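Local coordinates for ABC transporter, solute-binding protein (PDB 6LKK) that binds glucose 6-phosphate between its two lobes as an extracellular solute-binding protein, and takes part in two-component sugar-phosphate signalling, at residues N42-D47 with P67-P72. Residues are numbered along the deposited sequence; the frame is centred on the assembly and turned at random.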
ATOM      1  N   ASN A  42     -16.372  -2.744  -6.381  1.00 26.38           N
ATOM      2  CA  ASN A  42     -17.517  -1.844  -6.455  1.00 26.66           C
ATOM      3  C   ASN A  42     -17.440  -0.965  -7.697  1.00 33.54           C
ATOM      4  O   ASN A  42     -18.458  -0.714  -8.353  1.00 30.88           O
ATOM      5  CB  ASN A  42     -17.596  -0.989  -5.190  1.00 31.72           C
ATOM      6  CG  ASN A  42     -17.896  -1.812  -3.949  1.00 27.86           C
ATOM      7  OD1 ASN A  42     -18.361  -2.949  -4.043  1.00 34.36           O
ATOM      8  ND2 ASN A  42     -17.645  -1.236  -2.780  1.00 28.39           N
ATOM      9  N   LEU A  43     -16.239  -0.493  -8.037  1.00 29.96           N
ATOM     10  CA  LEU A  43     -16.052   0.261  -9.271  1.00 31.17           C
ATOM     11  C   LEU A  43     -16.503  -0.553 -10.480  1.00 29.40           C
ATOM     12  O   LEU A  43     -17.186  -0.035 -11.370  1.00 28.43           O
ATOM     13  CB  LEU A  43     -14.580   0.664  -9.399  1.00 28.95           C
ATOM     14  CG  LEU A  43     -14.108   1.508 -10.585  1.00 29.89           C
ATOM     15  CD1 LEU A  43     -12.842   2.255 -10.192  1.00 30.93           C
ATOM     16  CD2 LEU A  43     -13.836   0.660 -11.818  1.00 31.77           C
ATOM     17  N   HIS A  44     -16.134  -1.834 -10.519  1.00 28.73           N
ATOM     18  CA  HIS A  44     -16.490  -2.684 -11.651  1.00 30.55           C
ATOM     19  C   HIS A  44     -18.001  -2.758 -11.834  1.00 36.57           C
ATOM     20  O   HIS A  44     -18.502  -2.663 -12.961  1.00 35.95           O
ATOM     21  CB  HIS A  44     -15.904  -4.080 -11.446  1.00 33.73           C
ATOM     22  CG  HIS A  44     -16.175  -5.026 -12.574  1.00 35.72           C
ATOM     23  ND1 HIS A  44     -15.678  -4.831 -13.844  1.00 38.01           N
ATOM     24  CD2 HIS A  44     -16.879  -6.182 -12.619  1.00 40.23           C
ATOM     25  CE1 HIS A  44     -16.069  -5.822 -14.625  1.00 43.76           C
ATOM     26  NE2 HIS A  44     -16.799  -6.656 -13.906  1.00 36.21           N
ATOM     27  N   ASN A  45     -18.742  -2.930 -10.741  1.00 37.22           N
ATOM     28  CA  ASN A  45     -20.196  -2.995 -10.820  1.00 37.67           C
ATOM     29  C   ASN A  45     -20.839  -1.620 -10.904  1.00 38.19           C
ATOM     30  O   ASN A  45     -22.016  -1.523 -11.264  1.00 35.65           O
ATOM     31  CB  ASN A  45     -20.755  -3.738  -9.606  1.00 33.65           C
ATOM     32  CG  ASN A  45     -20.298  -5.177  -9.546  1.00 42.28           C
ATOM     33  OD1 ASN A  45     -20.179  -5.847 -10.570  1.00 44.96           O
ATOM     34  ND2 ASN A  45     -20.034  -5.661  -8.338  1.00 47.72           N
ATOM     35  N   GLU A  46     -20.098  -0.564 -10.584  1.00 36.85           N
ATOM     36  CA  GLU A  46     -20.659   0.778 -10.617  1.00 31.58           C
ATOM     37  C   GLU A  46     -21.110   1.120 -12.030  1.00 37.31           C
ATOM     38  O   GLU A  46     -20.441   0.781 -13.011  1.00 32.35           O
ATOM     39  CB  GLU A  46     -19.619   1.789 -10.132  1.00 35.98           C
ATOM     40  CG  GLU A  46     -20.169   3.161  -9.821  1.00 36.21           C
ATOM     41  CD  GLU A  46     -19.127   4.047  -9.172  1.00 37.20           C
ATOM     42  OE1 GLU A  46     -17.975   3.584  -9.019  1.00 31.88           O
ATOM     43  OE2 GLU A  46     -19.451   5.200  -8.814  1.00 36.39           O
ATOM     44  N   ASP A  47     -22.252   1.799 -12.136  1.00 43.57           N
ATOM     45  CA  ASP A  47     -22.746   2.189 -13.448  1.00 43.67           C
ATOM     46  C   ASP A  47     -21.747   3.114 -14.130  1.00 40.35           C
ATOM     47  O   ASP A  47     -21.159   4.001 -13.507  1.00 37.78           O
ATOM     48  CB  ASP A  47     -24.113   2.864 -13.344  1.00 45.82           C
ATOM     49  CG  ASP A  47     -24.684   3.220 -14.701  1.00 59.23           C
ATOM     50  OD1 ASP A  47     -24.914   2.293 -15.511  1.00 63.41           O
ATOM     51  OD2 ASP A  47     -24.896   4.422 -14.969  1.00 65.28           O
ATOM     52  N   PRO A  67      -9.162  -4.836 -16.405  1.00 34.95           N
ATOM     53  CA  PRO A  67      -8.547  -3.719 -17.144  1.00 36.46           C
ATOM     54  C   PRO A  67      -9.528  -2.940 -17.999  1.00 35.25           C
ATOM     55  O   PRO A  67      -9.269  -1.768 -18.299  1.00 34.60           O
ATOM     56  CB  PRO A  67      -7.475  -4.409 -18.003  1.00 37.85           C
ATOM     57  CG  PRO A  67      -7.820  -5.867 -17.991  1.00 39.94           C
ATOM     58  CD  PRO A  67      -8.499  -6.119 -16.686  1.00 37.79           C
ATOM     59  N   GLU A  68     -10.646  -3.547 -18.405  1.00 35.99           N
ATOM     60  CA  GLU A  68     -11.641  -2.832 -19.197  1.00 35.78           C
ATOM     61  C   GLU A  68     -12.238  -1.649 -18.446  1.00 33.62           C
ATOM     62  O   GLU A  68     -12.848  -0.775 -19.071  1.00 32.08           O
ATOM     63  CB  GLU A  68     -12.758  -3.786 -19.631  1.00 39.98           C
ATOM     64  CG  GLU A  68     -13.504  -4.469 -18.483  1.00 42.98           C
ATOM     65  CD  GLU A  68     -12.901  -5.808 -18.094  1.00 45.82           C
ATOM     66  OE1 GLU A  68     -11.696  -6.021 -18.345  1.00 41.86           O
ATOM     67  OE2 GLU A  68     -13.636  -6.651 -17.539  1.00 48.47           O
ATOM     68  N   ASP A  69     -12.081  -1.602 -17.123  1.00 30.15           N
ATOM     69  CA  ASP A  69     -12.609  -0.505 -16.323  1.00 28.69           C
ATOM     70  C   ASP A  69     -11.686   0.704 -16.284  1.00 22.54           C
ATOM     71  O   ASP A  69     -11.998   1.673 -15.584  1.00 25.01           O
ATOM     72  CB  ASP A  69     -12.874  -0.983 -14.894  1.00 28.56           C
ATOM     73  CG  ASP A  69     -13.997  -1.997 -14.819  1.00 34.75           C
ATOM     74  OD1 ASP A  69     -14.829  -2.036 -15.750  1.00 34.71           O
ATOM     75  OD2 ASP A  69     -14.048  -2.751 -13.826  1.00 31.59           O
ATOM     76  N   PHE A  70     -10.575   0.680 -17.014  1.00 24.64           N
ATOM     77  CA  PHE A  70      -9.589   1.746 -16.960  1.00 23.63           C
ATOM     78  C   PHE A  70      -9.165   2.133 -18.368  1.00 26.96           C
ATOM     79  O   PHE A  70      -9.385   1.396 -19.333  1.00 28.05           O
ATOM     80  CB  PHE A  70      -8.370   1.322 -16.129  1.00 24.67           C
ATOM     81  CG  PHE A  70      -8.699   1.026 -14.697  1.00 21.06           C
ATOM     82  CD1 PHE A  70      -9.122  -0.236 -14.315  1.00 25.03           C
ATOM     83  CD2 PHE A  70      -8.603   2.014 -13.735  1.00 21.09           C
ATOM     84  CE1 PHE A  70      -9.438  -0.506 -12.996  1.00 20.63           C
ATOM     85  CE2 PHE A  70      -8.916   1.750 -12.417  1.00 25.83           C
ATOM     86  CZ  PHE A  70      -9.332   0.489 -12.048  1.00 25.23           C
ATOM     87  N   VAL A  71      -8.556   3.304 -18.469  1.00 24.62           N
ATOM     88  CA  VAL A  71      -8.110   3.871 -19.739  1.00 24.67           C
ATOM     89  C   VAL A  71      -6.612   3.663 -19.860  1.00 28.33           C
ATOM     90  O   VAL A  71      -5.881   3.956 -18.894  1.00 25.71           O
ATOM     91  CB  VAL A  71      -8.465   5.366 -19.842  1.00 24.65           C
ATOM     92  CG1 VAL A  71      -7.963   5.952 -21.159  1.00 28.96           C
ATOM     93  CG2 VAL A  71      -9.967   5.571 -19.698  1.00 29.88           C
ATOM     94  N   PRO A  72      -6.096   3.174 -20.988  1.00 21.40           N
ATOM     95  CA  PRO A  72      -4.641   3.049 -21.148  1.00 22.83           C
ATOM     96  C   PRO A  72      -3.987   4.423 -21.143  1.00 23.59           C
ATOM     97  O   PRO A  72      -4.208   5.232 -22.046  1.00 25.92           O
ATOM     98  CB  PRO A  72      -4.481   2.350 -22.504  1.00 25.16           C
ATOM     99  CG  PRO A  72      -5.814   1.767 -22.812  1.00 29.33           C
ATOM    100  CD  PRO A  72      -6.814   2.672 -22.178  1.00 24.31           C
TER
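The imidazole of H44 meets the carboxylate of D69 at its edge: D69 OD2 lies only 6° out of the ring plane. The two planes are turned 46° against each other, while the ring of H66 stacks on that of H44. E68 OE2 approaches obliquely, 3.9 Å from H44 CE1, an ionisable neighbour whose OE2 is 4.6 Å from H44 ND1. The F70 ring likewise receives L43 CD1 obliquely, 4.3 Å from F70 CZ.

The one hydrogen bond across the two segments runs from H44 ND1 to D69 OD2, 2.6 Å long with an N-H...O angle of 153°, accepted on the syn lone pair of the oxygen. H44 CG stands anti to the backbone N, and the ring is rotated so that ND1 turns to the aspartate. D69 CG sits beside its own backbone N, sending the buried carboxylate across the histidine at about a right angle. OD2 accepts the imidazole N-H, and OD1 is in a salt bridge with R51. The carboxylates of D69 and E68 would tend to favour a protonated H44, whose charge is not observed, an effect that R51 on D69 would weaken.

Next to this polar pair, L43, its CG also anti to the backbone N, slides antiparallel past D69 and brings CD2 to 3.6 Å from D69 CB. L43 and F70 both continue onto F55 and V221, of strands 54-56 and 213-221.

The F70 side chain is about 13 Å from the bound glucose 6-phosphate, and none of the touching residues belongs to the ligand pocket, so the contact is packing behind the site rather than part of it. A His-carboxylate hydrogen bond beside an apolar layer joins the C-terminal end of helix 36-45 to the 3-10 turn 67-69 leading into the short, weakly bonded strand at about 70-71, which pairs antiparallel with 213-221, within one lobe of a periplasmic-binding-protein fold.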